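Local structure of glutathione S-transferase family protein (Pseudomonas putida, 3LXZ) at residues Leu94-Leu99 against Lys138-Phe143; Ala128-Gly133 against Ile176-Asp181. The protein probably catalyses the conjugation of reduced glutathione to a wide range of hydrophobic electrophiles. All blocks are in the same frame, centred on the assembly; numbering follows the deposited sequence. Where two conformers were deposited one is given.

Contact 1 of 2, residues Leu94-Leu99 against Lys138-Phe143; sequences LKEIEL and KRNGRF
A single buried hydrogen bond between side chains, from Asn-140 to Glu-96, joins the last turn of helix 120-140 to the middle of helix 84-106 in the all-helical C-terminal domain. The backbones stay well apart, with 9.4 Å between Glu-96 CA and Asn-140 CA, and the two side chains bridge the interval, meeting at about a right angle with their carboxylate and amide planes 68° apart. Asn-140 ND2 donates to Glu-96 OE1 over 2.9 Å, bent to 147° at the hydrogen, and reaches the oxygen on its syn side, somewhat out of the carboxylate plane. Glu-96 is extended beyond CG, which carries its carboxylate out to the amide. The amide is gripped at both ends: ND2 also bonds to Glu-92 OE1, and OD1 accepts from Lys-89 NZ, which together fix its flip. Just beyond, Gly-141 leaves helical geometry, and the Arg-142 side chain turns back so that NH1 hydrogen-bonds to Asn-140 O at 2.8 Å. Glu-96 also packs on Pro-46 of the second subunit. The bond thus links the C-terminal end of one helix to the flank of another within the helical bundle of the GST C-terminal domain.

Contact 2 of 2, residues Ala128-Gly133 against Ile176-Asp181; sequences ADLLAG and IDFLAD
Helix 120-140 of the GST C-terminal helical domain is met here by the loop that leads from helix 154-174 to helix 183-193, and the aromatic ring of Phe-178 carries the contact. The ring reaches across to two successive leucines of the helix, Leu-130 and Leu-131, and crosses the side chain of each at about a right angle. Leu-130 offers mainly its CB, which lies 3.6 Å from Phe-178 CZ and approaches the ring obliquely. Leu-130 CD1 is a more distant neighbour of Phe-178 CZ, at 4.2 Å. Leu-131 comes in at the ring edge, close to the ring plane, with its CD2 3.8 Å from Phe-178 CE1. With CG anti to the carbonyl carbon (chi1 -59°), Phe-178 sends its ring out to the helix, and the far end of the ring, CE1 and CZ, does the touching. Phe-134, one turn further along helix 120-140, stacks with the ring as well.

The loop is braced behind the phenylalanine. Asp-177 OD1 receives weak bonds from Leu-179 N (3.1 Å) and Ala-180 N (3.2 Å). Asn-167 of helix 154-174 bonds Asp-177 OD1 through ND2 and accepts from Leu-179 N through OD1, so one asparagine ties this turn to the preceding helix. Leu-130 continues inward onto Ile-101 and Pro-104 of helix 84-106 and onto Leu-174, whereas Leu-131 lies on the exposed side.

No hydrogen bond joins the two segments. Their attachment is therefore apolar, resting on the fit of the phenylalanine ring against the leucines, while the polar bonds around Asp-177 and Asn-167 hold the loop that presents it.

Overall arrangement
After the N-terminal thioredoxin-like domain, which contributes no segment to either contact, helix 84-106 supplies the first segment of contact 1, and the chain then runs through helix 109-114 into helix 120-140. That helix gives contact 2 its first segment, 128-133, before its C-terminal end closes the loop of contact 1 at 138-143. Helix 154-174 follows, and the loop after it, 176-181, closes contact 2. The segments therefore alternate, and the two loops cross. Helix 120-140 is common to both: contact 1 ties its end to helix 84-106, and contact 2 ties its middle to the loop before helix 183-193. Their centres lie about 13 Å apart, and both contacts also touch the second subunit.

Contact 1 of 2, residues Leu94-Leu99 against Lys138-Phe143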
loop_
_atom_site.group_PDB
_atom_site.type_symbol
_atom_site.label_atom_id
_atom_site.label_comp_id
_atom_site.label_asym_id
_atom_site.label_seq_id
_atom_site.Cartn_x
_atom_site.Cartn_y
_atom_site.Cartn_z
ATOM N N LEU A 94 -3.037 -3.666 8.547
ATOM C CA LEU A 94 -1.708 -3.121 8.272
ATOM C C LEU A 94 -1.750 -2.128 7.089
ATOM O O LEU A 94 -1.198 -1.020 7.171
ATOM C CB LEU A 94 -0.695 -4.235 7.982
ATOM C CG LEU A 94 0.785 -3.811 7.819
ATOM C CD1 LEU A 94 1.621 -5.037 8.115
ATOM C CD2 LEU A 94 1.129 -3.328 6.369
ATOM N N LYS A 95 -2.412 -2.526 6.007
ATOM C CA LYS A 95 -2.548 -1.665 4.818
ATOM C C LYS A 95 -3.283 -0.361 5.132
ATOM O O LYS A 95 -2.897 0.726 4.631
ATOM C CB LYS A 95 -3.318 -2.369 3.698
ATOM C CG LYS A 95 -3.166 -1.675 2.344
ATOM C CD LYS A 95 -3.809 -2.460 1.233
ATOM C CE LYS A 95 -3.689 -1.687 -0.144
ATOM N NZ LYS A 95 -2.371 -2.000 -0.750
ATOM N N GLU A 96 -4.350 -0.460 5.909
ATOM C CA GLU A 96 -5.112 0.736 6.267
ATOM C C GLU A 96 -4.267 1.709 7.073
ATOM O O GLU A 96 -4.359 2.925 6.900
ATOM C CB GLU A 96 -6.391 0.402 7.045
ATOM C CG GLU A 96 -7.431 -0.241 6.146
ATOM C CD GLU A 96 -8.555 -0.988 6.844
ATOM O OE1 GLU A 96 -8.519 -1.321 8.080
ATOM O OE2 GLU A 96 -9.510 -1.249 6.087
ATOM N N ILE A 97 -3.484 1.189 8.007
ATOM C CA ILE A 97 -2.666 2.072 8.818
ATOM C C ILE A 97 -1.626 2.747 7.933
ATOM O O ILE A 97 -1.427 3.956 7.997
ATOM C CB ILE A 97 -2.032 1.352 10.030
ATOM C CG1 ILE A 97 -3.109 0.890 10.998
ATOM C CG2 ILE A 97 -1.107 2.314 10.755
ATOM C CD1 ILE A 97 -2.598 -0.251 11.950
ATOM N N GLU A 98 -1.000 1.971 7.063
ATOM C CA GLU A 98 -0.027 2.520 6.132
ATOM C C GLU A 98 -0.620 3.601 5.231
ATOM O O GLU A 98 -0.117 4.709 5.226
ATOM C CB GLU A 98 0.649 1.413 5.298
ATOM C CG GLU A 98 1.700 1.933 4.298
ATOM C CD GLU A 98 2.402 0.811 3.557
ATOM O OE1 GLU A 98 2.262 -0.374 3.964
ATOM O OE2 GLU A 98 3.092 1.116 2.548
ATOM N N LEU A 99 -1.679 3.282 4.476
ATOM C CA LEU A 99 -2.139 4.210 3.444
ATOM C C LEU A 99 -2.937 5.357 4.056
ATOM O O LEU A 99 -2.981 6.444 3.481
ATOM C CB LEU A 99 -3.067 3.483 2.449
ATOM C CG LEU A 99 -2.402 2.796 1.244
ATOM C CD1 LEU A 99 -1.384 1.839 1.695
ATOM C CD2 LEU A 99 -3.414 2.119 0.300
ATOM N N LYS A 138 -10.481 2.758 14.121
ATOM C CA LYS A 138 -11.360 2.555 15.267
ATOM C C LYS A 138 -12.482 1.590 14.930
ATOM O O LYS A 138 -12.841 0.735 15.747
ATOM C CB LYS A 138 -11.970 3.875 15.743
ATOM C CG LYS A 138 -12.812 3.701 17.033
ATOM C CD LYS A 138 -13.757 4.887 17.220
ATOM C CE LYS A 138 -12.925 6.108 17.323
ATOM N NZ LYS A 138 -12.013 5.987 18.490
ATOM N N ARG A 139 -13.014 1.735 13.712
ATOM C CA ARG A 139 -14.120 0.925 13.230
ATOM C C ARG A 139 -13.695 -0.512 12.951
ATOM O O ARG A 139 -14.437 -1.457 13.257
ATOM C CB ARG A 139 -14.684 1.637 11.995
ATOM C CG ARG A 139 -15.605 0.951 11.047
ATOM C CD ARG A 139 -15.882 1.901 9.877
ATOM N NE ARG A 139 -16.301 3.240 10.317
ATOM C CZ ARG A 139 -15.735 4.417 9.987
ATOM N NH1 ARG A 139 -14.691 4.512 9.177
ATOM N NH2 ARG A 139 -16.242 5.546 10.481
ATOM N N ASN A 140 -12.511 -0.680 12.374
ATOM C CA ASN A 140 -12.072 -1.994 11.886
ATOM C C ASN A 140 -11.179 -2.761 12.836
ATOM O O ASN A 140 -11.142 -3.995 12.782
ATOM C CB ASN A 140 -11.399 -1.844 10.504
ATOM C CG ASN A 140 -11.355 -3.137 9.730
ATOM O OD1 ASN A 140 -12.300 -3.903 9.745
ATOM N ND2 ASN A 140 -10.272 -3.376 9.033
ATOM N N GLY A 141 -10.471 -2.042 13.712
ATOM C CA GLY A 141 -9.524 -2.652 14.659
ATOM C C GLY A 141 -10.252 -3.352 15.784
ATOM O O GLY A 141 -11.334 -2.933 16.179
ATOM N N ARG A 142 -9.698 -4.451 16.276
ATOM C CA ARG A 142 -10.307 -5.157 17.402
ATOM C C ARG A 142 -9.803 -4.620 18.742
ATOM O O ARG A 142 -10.587 -4.431 19.675
ATOM C CB ARG A 142 -10.030 -6.657 17.312
ATOM C CG ARG A 142 -10.950 -7.450 16.371
ATOM C CD ARG A 142 -10.912 -6.956 14.934
ATOM N NE ARG A 142 -11.434 -7.978 14.021
ATOM C CZ ARG A 142 -12.076 -7.760 12.878
ATOM N NH1 ARG A 142 -12.321 -6.515 12.418
ATOM N NH2 ARG A 142 -12.479 -8.821 12.188
ATOM N N PHE A 143 -8.506 -4.356 18.819
ATOM C CA PHE A 143 -7.871 -3.816 20.028
ATOM C C PHE A 143 -8.177 -4.668 21.244
ATOM O O PHE A 143 -8.792 -4.215 22.217
ATOM C CB PHE A 143 -8.278 -2.369 20.243
ATOM C CG PHE A 143 -7.711 -1.449 19.239
ATOM C CD1 PHE A 143 -6.394 -1.049 19.337
ATOM C CD2 PHE A 143 -8.486 -1.014 18.146
ATOM C CE1 PHE A 143 -5.847 -0.190 18.385
ATOM C CE2 PHE A 143 -7.975 -0.165 17.205
ATOM C CZ PHE A 143 -6.639 0.254 17.311
#

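Contact 2 of 2, residues Ala128-Gly133 against Ile176-Asp181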
loop_
_atom_site.group_PDB
_atom_site.type_symbol
_atom_site.label_atom_id
_atom_site.label_comp_id
_atom_site.label_asym_id
_atom_site.label_seq_id
_atom_site.Cartn_x
_atom_site.Cartn_y
_atom_site.Cartn_z
ATOM N N ALA A 128 -7.966 15.947 6.823
ATOM C CA ALA A 128 -9.118 15.148 6.421
ATOM C C ALA A 128 -8.704 13.664 6.315
ATOM O O ALA A 128 -9.432 12.765 6.778
ATOM C CB ALA A 128 -9.702 15.663 5.084
ATOM N N ASP A 129 -7.543 13.415 5.719
ATOM C CA ASP A 129 -7.066 12.025 5.539
ATOM C C ASP A 129 -6.804 11.316 6.880
ATOM O O ASP A 129 -7.153 10.132 7.042
ATOM C CB ASP A 129 -5.813 11.973 4.660
ATOM C CG ASP A 129 -6.106 12.184 3.194
ATOM O OD1 ASP A 129 -7.271 12.054 2.757
ATOM O OD2 ASP A 129 -5.137 12.446 2.448
ATOM N N LEU A 130 -6.188 12.030 7.824
ATOM C CA LEU A 130 -5.913 11.472 9.155
ATOM C C LEU A 130 -7.153 11.243 9.988
ATOM O O LEU A 130 -7.320 10.192 10.618
ATOM C CB LEU A 130 -4.919 12.323 9.919
ATOM C CG LEU A 130 -3.511 12.094 9.371
ATOM C CD1 LEU A 130 -2.576 13.170 9.786
ATOM C CD2 LEU A 130 -3.027 10.737 9.843
ATOM N N LEU A 131 -8.048 12.219 9.968
ATOM C CA LEU A 131 -9.331 12.021 10.603
ATOM C C LEU A 131 -10.020 10.766 10.039
ATOM O O LEU A 131 -10.583 9.979 10.788
ATOM C CB LEU A 131 -10.222 13.249 10.414
ATOM C CG LEU A 131 -9.876 14.433 11.302
ATOM C CD1 LEU A 131 -10.879 15.569 11.015
ATOM C CD2 LEU A 131 -9.905 14.085 12.832
ATOM N N ALA A 132 -9.969 10.570 8.724
ATOM C CA ALA A 132 -10.638 9.392 8.167
ATOM C C ALA A 132 -9.869 8.109 8.502
ATOM O O ALA A 132 -10.460 7.048 8.757
ATOM C CB ALA A 132 -10.847 9.548 6.642
ATOM N N GLY A 133 -8.547 8.216 8.547
ATOM C CA GLY A 133 -7.717 7.035 8.772
ATOM C C GLY A 133 -7.870 6.534 10.189
ATOM O O GLY A 133 -7.951 5.318 10.441
ATOM N N ILE A 176 -4.687 18.825 16.845
ATOM C CA ILE A 176 -5.631 17.723 17.119
ATOM C C ILE A 176 -4.859 16.584 17.777
ATOM O O ILE A 176 -3.811 16.172 17.290
ATOM C CB ILE A 176 -6.288 17.164 15.824
ATOM C CG1 ILE A 176 -6.926 18.273 14.980
ATOM C CG2 ILE A 176 -7.301 16.048 16.137
ATOM C CD1 ILE A 176 -7.411 17.791 13.590
ATOM N N ASP A 177 -5.356 16.095 18.903
ATOM C CA ASP A 177 -4.751 14.929 19.541
ATOM C C ASP A 177 -5.653 13.770 19.164
ATOM O O ASP A 177 -6.736 13.615 19.712
ATOM C CB ASP A 177 -4.653 15.147 21.068
ATOM C CG ASP A 177 -3.976 14.005 21.802
ATOM O OD1 ASP A 177 -3.770 12.913 21.221
ATOM O OD2 ASP A 177 -3.653 14.189 23.009
ATOM N N PHE A 178 -5.217 12.977 18.193
ATOM C CA PHE A 178 -6.015 11.857 17.741
ATOM C C PHE A 178 -6.182 10.813 18.847
ATOM O O PHE A 178 -7.186 10.123 18.910
ATOM C CB PHE A 178 -5.402 11.204 16.478
ATOM C CG PHE A 178 -5.263 12.148 15.299
ATOM C CD1 PHE A 178 -6.377 12.587 14.594
ATOM C CD2 PHE A 178 -4.011 12.563 14.886
ATOM C CE1 PHE A 178 -6.238 13.459 13.510
ATOM C CE2 PHE A 178 -3.866 13.438 13.800
ATOM C CZ PHE A 178 -4.976 13.875 13.127
ATOM N N LEU A 179 -5.201 10.677 19.719
ATOM C CA LEU A 179 -5.271 9.616 20.718
ATOM C C LEU A 179 -6.084 10.009 21.969
ATOM O O LEU A 179 -6.465 9.135 22.740
ATOM C CB LEU A 179 -3.871 9.131 21.086
ATOM C CG LEU A 179 -3.093 8.436 19.965
ATOM C CD1 LEU A 179 -1.658 8.123 20.406
ATOM C CD2 LEU A 179 -3.799 7.154 19.524
ATOM N N ALA A 180 -6.389 11.298 22.132
ATOM C CA ALA A 180 -7.178 11.761 23.289
ATOM C C ALA A 180 -8.584 11.156 23.364
ATOM O O ALA A 180 -9.100 10.965 24.463
ATOM C CB ALA A 180 -7.259 13.295 23.327
ATOM N N ASP A 181 -9.178 10.882 22.197
ATOM C CA ASP A 181 -10.505 10.269 22.094
ATOM C C ASP A 181 -10.514 8.842 21.515
ATOM O O ASP A 181 -11.537 8.380 20.994
ATOM C CB ASP A 181 -11.458 11.173 21.307
ATOM C CG ASP A 181 -12.435 11.902 22.207
ATOM O OD1 ASP A 181 -11.997 12.442 23.250
ATOM O OD2 ASP A 181 -13.647 11.910 21.881
#